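Local coordinates for lipoprotein (Thermotoga maritima, PDB 2F4I) that is of unknown function but is a predicted periplasmic lipoprotein of the DUF2291 family with an OB-fold, at residues V45-T50 with Y74-V79; L103-H108 with F168-T173. All coordinates share one frame; numbering follows the deposited sequence.

Contact 1 of 2, residues V45-T50 with Y74-V79; sequences VEVLNT and YIIQGV
V47 leans from the helix onto the strand at Y74 and I76, and its CB and two methyls make all the close contacts between the two segments. Its CB already lies 3.9 Å from I76 CG2. From there the two methyls part company. CG1, anti to the backbone N (chi1 171°), turns to the tyrosine, where it sits 3.7 Å from Y74 CD2 and almost as near CE2; the methyl approaches the ring obliquely, at its CD2–CE2 bond. CG2 goes the other way and stops 3.8 Å from I76 CG2, methyl against methyl. V47 thus fits between two residues placed two apart on the strand, both pointing at the helix, while I75 between them points away from the helix and touches I169 of strand 165-174.

In the OB-fold, strand 72-81 belongs to the curved sheet, with 42-43 on one flank and 165-174 on the other; helix 44-53, which follows directly on 42-43, lies over this part of it and meets the strand through V47, with A44 and L51 of the same helix touching I76 and Y74. The nearest backbone pair is V47 and I76, with 7.5 Å between their CA atoms, a distance filled by apolar side chains. The polar end of Y74 is held elsewhere, OH hydrogen-bonding to H59 ND1, and its ring stacks with F172. One turn along the helix, T50 OG1 bonds back to E46 O at 2.8 Å, on the opposite face of that carbonyl's plane from T50 N.

Contact 2 of 2, residues L103-H108 with F168-T173; sequences LFLSNH and FIAVFT
F168, L103 and L105 bury similar amounts of surface here, with the phenylalanine meeting both leucines. With CG between the backbone N and the carbonyl carbon (chi1 63°), the ring is swung so that its far end reaches L103: CD1 of that leucine is 3.5 Å from F168 CZ and only slightly farther from CE2, approaching obliquely. L105 meets the base of the same side chain. Its CD1 lies 4.1 Å from F168 CB, at the root of the aromatic side chain, and the two side chains run at about a right angle.

The strands carrying these residues belong to one strongly curved sheet, as expected of an OB-fold, but they are not neighbours in it: 184-193 comes between them in the strand order. Their axes pass 9.0 Å apart at 98°, so the contact spans the inside of the fold through side chains rather than a backbone ladder. The small A170 occupies the place where the backbones come nearest, its CA 7.7 Å from L105 CA, and L105 CD2 rests against A170 CB at 3.7 Å. I76 of strand 72-81 touches both F168 and L103, and L191 packs on L105.

Both contacts are buried and apolar, but contact 2 lies closer to the middle of the chain, its centre about 4 Å from the chain's centre against about 11 Å for contact 1. Contact 1 lays a helix on the sheet; contact 2 joins two strands of that sheet across its curve. They share no segment, yet strands 72-81 and 165-174 are adjacent and antiparallel, and probable hydrogen bonds from Y74 N to F172 O (2.8 Å) and from I76 N to A170 O (2.9 Å) tie them together. These backbone bonds link the two contacts, whereas within each the meeting is between side-chain carbons.

Contact 1 of 2, residues V45-T50 with Y74-V79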
ATOM      1  N   VAL A  45      11.174  -0.363  -7.629  1.00 16.99           N
ATOM      2  CA  VAL A  45      12.376   0.409  -7.993  1.00 16.82           C
ATOM      3  C   VAL A  45      12.103   1.312  -9.196  1.00 18.65           C
ATOM      4  O   VAL A  45      12.436   2.497  -9.169  1.00 19.04           O
ATOM      5  CB  VAL A  45      13.617  -0.500  -8.230  1.00 16.83           C
ATOM      6  CG1 VAL A  45      14.851   0.325  -8.715  1.00 15.63           C
ATOM      7  CG2 VAL A  45      13.980  -1.241  -6.946  1.00 14.64           C
ATOM      8  N   GLU A  46      11.449   0.763 -10.227  1.00 20.09           N
ATOM      9  CA  GLU A  46      11.096   1.549 -11.416  1.00 20.90           C
ATOM     10  C   GLU A  46      10.197   2.746 -11.090  1.00 20.35           C
ATOM     11  O   GLU A  46      10.442   3.846 -11.588  1.00 19.58           O
ATOM     12  CB  GLU A  46      10.388   0.648 -12.428  0.50 21.73           C
ATOM     13  CG  GLU A  46      10.059   1.323 -13.756  0.50 22.50           C
ATOM     14  CD  GLU A  46       9.364   0.396 -14.743  0.50 23.27           C
ATOM     15  OE1 GLU A  46       9.540  -0.847 -14.662  0.50 23.41           O
ATOM     16  OE2 GLU A  46       8.629   0.927 -15.603  0.50 24.55           O
ATOM     17  N   VAL A  47       9.123   2.514 -10.322  1.00 18.04           N
ATOM     18  CA  VAL A  47       8.215   3.584  -9.917  1.00 15.96           C
ATOM     19  C   VAL A  47       8.972   4.684  -9.124  1.00 16.52           C
ATOM     20  O   VAL A  47       8.912   5.865  -9.497  1.00 14.99           O
ATOM     21  CB  VAL A  47       6.996   3.051  -9.126  1.00 15.59           C
ATOM     22  CG1 VAL A  47       6.139   4.184  -8.508  1.00 14.49           C
ATOM     23  CG2 VAL A  47       6.131   2.105  -9.973  1.00 14.38           C
ATOM     24  N   LEU A  48       9.702   4.305  -8.073  1.00 15.25           N
ATOM     25  CA  LEU A  48      10.433   5.298  -7.294  1.00 16.38           C
ATOM     26  C   LEU A  48      11.507   6.074  -8.110  1.00 16.51           C
ATOM     27  O   LEU A  48      11.668   7.273  -7.952  1.00 15.07           O
ATOM     28  CB  LEU A  48      11.059   4.708  -6.018  1.00 16.58           C
ATOM     29  CG  LEU A  48      10.182   3.988  -4.993  1.00 17.36           C
ATOM     30  CD1 LEU A  48      10.822   3.999  -3.664  1.00 18.61           C
ATOM     31  CD2 LEU A  48       8.815   4.552  -4.887  1.00 18.75           C
ATOM     32  N   ASN A  49      12.238   5.372  -8.970  1.00 17.14           N
ATOM     33  CA  ASN A  49      13.187   6.042  -9.865  1.00 16.97           C
ATOM     34  C   ASN A  49      12.505   7.043 -10.771  1.00 16.57           C
ATOM     35  O   ASN A  49      13.012   8.127 -10.988  1.00 15.81           O
ATOM     36  CB  ASN A  49      13.962   5.031 -10.718  1.00 14.15           C
ATOM     37  CG  ASN A  49      15.047   4.347  -9.945  1.00 14.05           C
ATOM     38  OD1 ASN A  49      15.412   4.798  -8.861  1.00 14.38           O
ATOM     39  ND2 ASN A  49      15.554   3.246 -10.474  1.00 10.97           N
ATOM     40  N   THR A  50      11.341   6.673 -11.298  1.00 16.96           N
ATOM     41  CA  THR A  50      10.582   7.607 -12.137  1.00 16.75           C
ATOM     42  C   THR A  50      10.062   8.820 -11.329  1.00 17.04           C
ATOM     43  O   THR A  50      10.076   9.948 -11.833  1.00 17.05           O
ATOM     44  CB  THR A  50       9.438   6.928 -12.896  1.00 16.13           C
ATOM     45  OG1 THR A  50       9.913   5.743 -13.537  1.00 15.39           O
ATOM     46  CG2 THR A  50       8.833   7.885 -13.945  1.00 15.50           C
ATOM     47  N   TYR A  74      -1.029   4.872  -6.126  1.00 16.00           N
ATOM     48  CA  TYR A  74       0.003   3.967  -6.613  1.00 16.97           C
ATOM     49  C   TYR A  74      -0.130   2.616  -5.945  1.00 16.94           C
ATOM     50  O   TYR A  74      -0.487   2.532  -4.762  1.00 17.35           O
ATOM     51  CB  TYR A  74       1.374   4.510  -6.257  1.00 16.64           C
ATOM     52  CG  TYR A  74       1.833   5.672  -7.085  1.00 17.02           C
ATOM     53  CD1 TYR A  74       1.425   6.975  -6.790  1.00 16.27           C
ATOM     54  CD2 TYR A  74       2.704   5.475  -8.139  1.00 16.09           C
ATOM     55  CE1 TYR A  74       1.875   8.022  -7.538  1.00 17.34           C
ATOM     56  CE2 TYR A  74       3.152   6.505  -8.890  1.00 17.41           C
ATOM     57  CZ  TYR A  74       2.747   7.790  -8.593  1.00 17.40           C
ATOM     58  OH  TYR A  74       3.212   8.833  -9.362  1.00 17.18           O
ATOM     59  N   ILE A  75       0.182   1.565  -6.700  1.00 17.26           N
ATOM     60  CA  ILE A  75       0.376   0.263  -6.109  1.00 18.46           C
ATOM     61  C   ILE A  75       1.682  -0.325  -6.632  1.00 16.74           C
ATOM     62  O   ILE A  75       1.915  -0.360  -7.853  1.00 14.65           O
ATOM     63  CB  ILE A  75      -0.879  -0.621  -6.241  1.00 18.02           C
ATOM     64  CG1 ILE A  75      -0.593  -2.044  -5.790  1.00 18.31           C
ATOM     65  CG2 ILE A  75      -1.473  -0.593  -7.589  1.00 18.86           C
ATOM     66  CD1 ILE A  75      -1.896  -2.721  -5.384  1.00 19.71           C
ATOM     67  N   ILE A  76       2.569  -0.658  -5.686  1.00 17.33           N
ATOM     68  CA  ILE A  76       3.899  -1.172  -5.977  1.00 17.87           C
ATOM     69  C   ILE A  76       4.118  -2.540  -5.341  1.00 18.36           C
ATOM     70  O   ILE A  76       3.447  -2.925  -4.384  1.00 16.93           O
ATOM     71  CB  ILE A  76       5.058  -0.174  -5.597  1.00 14.28           C
ATOM     72  CG1 ILE A  76       5.003   0.209  -4.127  1.00 14.24           C
ATOM     73  CG2 ILE A  76       5.014   1.016  -6.523  1.00 12.58           C
ATOM     74  CD1 ILE A  76       6.302   0.827  -3.545  1.00 14.73           C
ATOM     75  N   GLN A  77       4.998  -3.313  -5.962  1.00 18.93           N
ATOM     76  CA  GLN A  77       5.408  -4.561  -5.386  1.00 20.83           C
ATOM     77  C   GLN A  77       6.918  -4.685  -5.513  1.00 18.22           C
ATOM     78  O   GLN A  77       7.552  -4.107  -6.402  1.00 16.37           O
ATOM     79  CB  GLN A  77       4.616  -5.727  -5.977  1.00 25.56           C
ATOM     80  CG  GLN A  77       4.895  -6.132  -7.400  1.00 28.51           C
ATOM     81  CD  GLN A  77       4.019  -7.325  -7.858  1.00 30.84           C
ATOM     82  OE1 GLN A  77       3.637  -8.212  -7.047  1.00 32.35           O
ATOM     83  NE2 GLN A  77       3.714  -7.366  -9.189  1.00 33.37           N
ATOM     84  N   GLY A  78       7.506  -5.416  -4.593  1.00 17.43           N
ATOM     85  CA  GLY A  78       8.941  -5.634  -4.646  1.00 18.50           C
ATOM     86  C   GLY A  78       9.470  -6.419  -3.474  1.00 17.69           C
ATOM     87  O   GLY A  78       8.731  -7.052  -2.747  1.00 14.48           O
ATOM     88  N   VAL A  79      10.779  -6.384  -3.328  1.00 18.76           N
ATOM     89  CA  VAL A  79      11.450  -7.035  -2.228  1.00 20.42           C
ATOM     90  C   VAL A  79      12.327  -5.981  -1.588  1.00 20.57           C
ATOM     91  O   VAL A  79      13.081  -5.320  -2.262  1.00 22.61           O
ATOM     92  CB  VAL A  79      12.330  -8.205  -2.734  1.00 20.52           C
ATOM     93  CG1 VAL A  79      13.104  -8.837  -1.592  1.00 20.28           C
ATOM     94  CG2 VAL A  79      11.481  -9.237  -3.447  1.00 20.11           C
TER

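Contact 2 of 2, residues L103-H108 with F168-T173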
ATOM      1  N   LEU A 103      10.942   3.250   1.800  1.00 17.05           N
ATOM      2  CA  LEU A 103       9.553   2.982   2.181  1.00 18.17           C
ATOM      3  C   LEU A 103       9.403   2.827   3.696  1.00 17.98           C
ATOM      4  O   LEU A 103      10.239   2.216   4.354  1.00 16.24           O
ATOM      5  CB  LEU A 103       9.026   1.710   1.479  1.00 18.37           C
ATOM      6  CG  LEU A 103       8.919   1.741  -0.079  1.00 18.54           C
ATOM      7  CD1 LEU A 103       8.757   0.346  -0.630  1.00 17.21           C
ATOM      8  CD2 LEU A 103       7.763   2.710  -0.590  1.00 15.32           C
ATOM      9  N   PHE A 104       8.352   3.437   4.240  1.00 18.77           N
ATOM     10  CA  PHE A 104       7.893   3.126   5.577  1.00 17.80           C
ATOM     11  C   PHE A 104       6.571   2.396   5.404  1.00 16.68           C
ATOM     12  O   PHE A 104       5.585   2.994   5.038  1.00 16.26           O
ATOM     13  CB  PHE A 104       7.702   4.399   6.404  1.00 18.82           C
ATOM     14  CG  PHE A 104       7.100   4.166   7.755  1.00 18.30           C
ATOM     15  CD1 PHE A 104       7.494   3.086   8.546  1.00 19.60           C
ATOM     16  CD2 PHE A 104       6.182   5.047   8.265  1.00 19.02           C
ATOM     17  CE1 PHE A 104       6.969   2.901   9.810  1.00 19.02           C
ATOM     18  CE2 PHE A 104       5.641   4.863   9.541  1.00 18.40           C
ATOM     19  CZ  PHE A 104       6.033   3.793  10.299  1.00 18.99           C
ATOM     20  N   LEU A 105       6.596   1.100   5.647  1.00 16.27           N
ATOM     21  CA  LEU A 105       5.442   0.247   5.547  1.00 16.34           C
ATOM     22  C   LEU A 105       4.769   0.227   6.915  1.00 17.20           C
ATOM     23  O   LEU A 105       5.256  -0.444   7.817  1.00 16.71           O
ATOM     24  CB  LEU A 105       5.904  -1.161   5.111  1.00 16.26           C
ATOM     25  CG  LEU A 105       6.534  -1.300   3.706  1.00 16.55           C
ATOM     26  CD1 LEU A 105       6.922  -2.718   3.447  1.00 15.36           C
ATOM     27  CD2 LEU A 105       5.616  -0.772   2.597  1.00 16.61           C
ATOM     28  N   SER A 106       3.662   0.971   7.061  1.00 17.68           N
ATOM     29  CA  SER A 106       3.028   1.212   8.377  1.00 19.33           C
ATOM     30  C   SER A 106       1.573   0.759   8.529  1.00 18.32           C
ATOM     31  O   SER A 106       0.897   0.459   7.531  1.00 17.96           O
ATOM     32  CB  SER A 106       3.048   2.712   8.691  1.00 21.58           C
ATOM     33  OG  SER A 106       2.176   3.474   7.880  1.00 22.00           O
ATOM     34  N   ASN A 107       1.112   0.762   9.781  1.00 18.58           N
ATOM     35  CA  ASN A 107      -0.284   0.437  10.134  1.00 20.00           C
ATOM     36  C   ASN A 107      -1.176   1.686  10.231  1.00 21.95           C
ATOM     37  O   ASN A 107      -2.297   1.622  10.748  1.00 22.87           O
ATOM     38  CB  ASN A 107      -0.370  -0.389  11.435  1.00 18.36           C
ATOM     39  CG  ASN A 107       0.179   0.345  12.616  1.00 18.14           C
ATOM     40  OD1 ASN A 107       0.448   1.526  12.511  1.00 18.25           O
ATOM     41  ND2 ASN A 107       0.350  -0.343  13.752  1.00 17.22           N
ATOM     42  N   HIS A 108      -0.678   2.824   9.752  1.00 22.48           N
ATOM     43  CA  HIS A 108      -1.462   4.068   9.763  1.00 23.62           C
ATOM     44  C   HIS A 108      -2.363   4.083   8.546  1.00 23.60           C
ATOM     45  O   HIS A 108      -2.051   4.717   7.550  1.00 24.30           O
ATOM     46  CB  HIS A 108      -0.569   5.316   9.769  1.00 28.58           C
ATOM     47  CG  HIS A 108       0.485   5.313  10.843  1.00 30.38           C
ATOM     48  ND1 HIS A 108       0.181   5.333  12.188  1.00 31.13           N
ATOM     49  CD2 HIS A 108       1.841   5.300  10.767  1.00 30.99           C
ATOM     50  CE1 HIS A 108       1.299   5.326  12.894  1.00 30.82           C
ATOM     51  NE2 HIS A 108       2.320   5.312  12.056  1.00 30.60           N
ATOM     52  N   PHE A 168       6.743  -7.495  -0.639  1.00 17.77           N
ATOM     53  CA  PHE A 168       5.600  -6.646  -0.317  1.00 16.56           C
ATOM     54  C   PHE A 168       4.761  -6.299  -1.548  1.00 15.73           C
ATOM     55  O   PHE A 168       5.230  -6.317  -2.664  1.00 13.93           O
ATOM     56  CB  PHE A 168       6.045  -5.359   0.400  1.00 14.91           C
ATOM     57  CG  PHE A 168       6.939  -4.467  -0.440  1.00 15.02           C
ATOM     58  CD1 PHE A 168       8.317  -4.645  -0.441  1.00 15.17           C
ATOM     59  CD2 PHE A 168       6.419  -3.480  -1.217  1.00 13.97           C
ATOM     60  CE1 PHE A 168       9.167  -3.830  -1.208  1.00 15.33           C
ATOM     61  CE2 PHE A 168       7.272  -2.651  -2.008  1.00 14.63           C
ATOM     62  CZ  PHE A 168       8.652  -2.841  -1.992  1.00 14.39           C
ATOM     63  N   ILE A 169       3.506  -5.988  -1.298  1.00 16.74           N
ATOM     64  CA  ILE A 169       2.669  -5.215  -2.204  1.00 15.70           C
ATOM     65  C   ILE A 169       2.142  -4.098  -1.305  1.00 15.91           C
ATOM     66  O   ILE A 169       1.699  -4.377  -0.183  1.00 16.19           O
ATOM     67  CB  ILE A 169       1.524  -6.045  -2.798  1.00 15.81           C
ATOM     68  CG1 ILE A 169       2.071  -7.260  -3.607  1.00 15.30           C
ATOM     69  CG2 ILE A 169       0.593  -5.169  -3.650  1.00 15.03           C
ATOM     70  CD1 ILE A 169       0.993  -8.195  -4.157  1.00 13.31           C
ATOM     71  N   ALA A 170       2.257  -2.850  -1.760  1.00 15.54           N
ATOM     72  CA  ALA A 170       1.870  -1.697  -0.964  1.00 16.10           C
ATOM     73  C   ALA A 170       1.276  -0.584  -1.823  1.00 16.44           C
ATOM     74  O   ALA A 170       1.540  -0.510  -3.025  1.00 14.46           O
ATOM     75  CB  ALA A 170       3.052  -1.173  -0.107  1.00 12.67           C
ATOM     76  N   VAL A 171       0.455   0.255  -1.183  1.00 16.30           N
ATOM     77  CA  VAL A 171      -0.245   1.378  -1.850  1.00 17.00           C
ATOM     78  C   VAL A 171       0.162   2.675  -1.206  1.00 16.93           C
ATOM     79  O   VAL A 171       0.488   2.720  -0.017  1.00 16.43           O
ATOM     80  CB  VAL A 171      -1.802   1.245  -1.784  1.00 15.14           C
ATOM     81  CG1 VAL A 171      -2.237  -0.010  -2.485  1.00 13.60           C
ATOM     82  CG2 VAL A 171      -2.281   1.235  -0.339  1.00 14.65           C
ATOM     83  N   PHE A 172       0.232   3.728  -2.009  1.00 18.67           N
ATOM     84  CA  PHE A 172       0.499   5.041  -1.473  1.00 16.19           C
ATOM     85  C   PHE A 172      -0.154   6.065  -2.350  1.00 17.72           C
ATOM     86  O   PHE A 172      -0.508   5.771  -3.482  1.00 16.61           O
ATOM     87  CB  PHE A 172       2.003   5.238  -1.223  1.00 16.01           C
ATOM     88  CG  PHE A 172       2.851   5.279  -2.451  1.00 16.11           C
ATOM     89  CD1 PHE A 172       3.061   6.494  -3.127  1.00 15.32           C
ATOM     90  CD2 PHE A 172       3.476   4.141  -2.917  1.00 15.10           C
ATOM     91  CE1 PHE A 172       3.832   6.559  -4.257  1.00 15.18           C
ATOM     92  CE2 PHE A 172       4.281   4.200  -4.038  1.00 15.90           C
ATOM     93  CZ  PHE A 172       4.457   5.410  -4.728  1.00 15.69           C
ATOM     94  N   THR A 173      -0.400   7.239  -1.772  1.00 18.92           N
ATOM     95  CA  THR A 173      -1.127   8.323  -2.427  1.00 18.75           C
ATOM     96  C   THR A 173      -0.262   9.561  -2.457  1.00 17.42           C
ATOM     97  O   THR A 173       0.272   9.919  -1.442  1.00 17.52           O
ATOM     98  CB  THR A 173      -2.430   8.640  -1.673  1.00 18.45           C
ATOM     99  OG1 THR A 173      -3.184   7.437  -1.566  1.00 18.59           O
ATOM    100  CG2 THR A 173      -3.271   9.707  -2.400  1.00 18.76           C
TER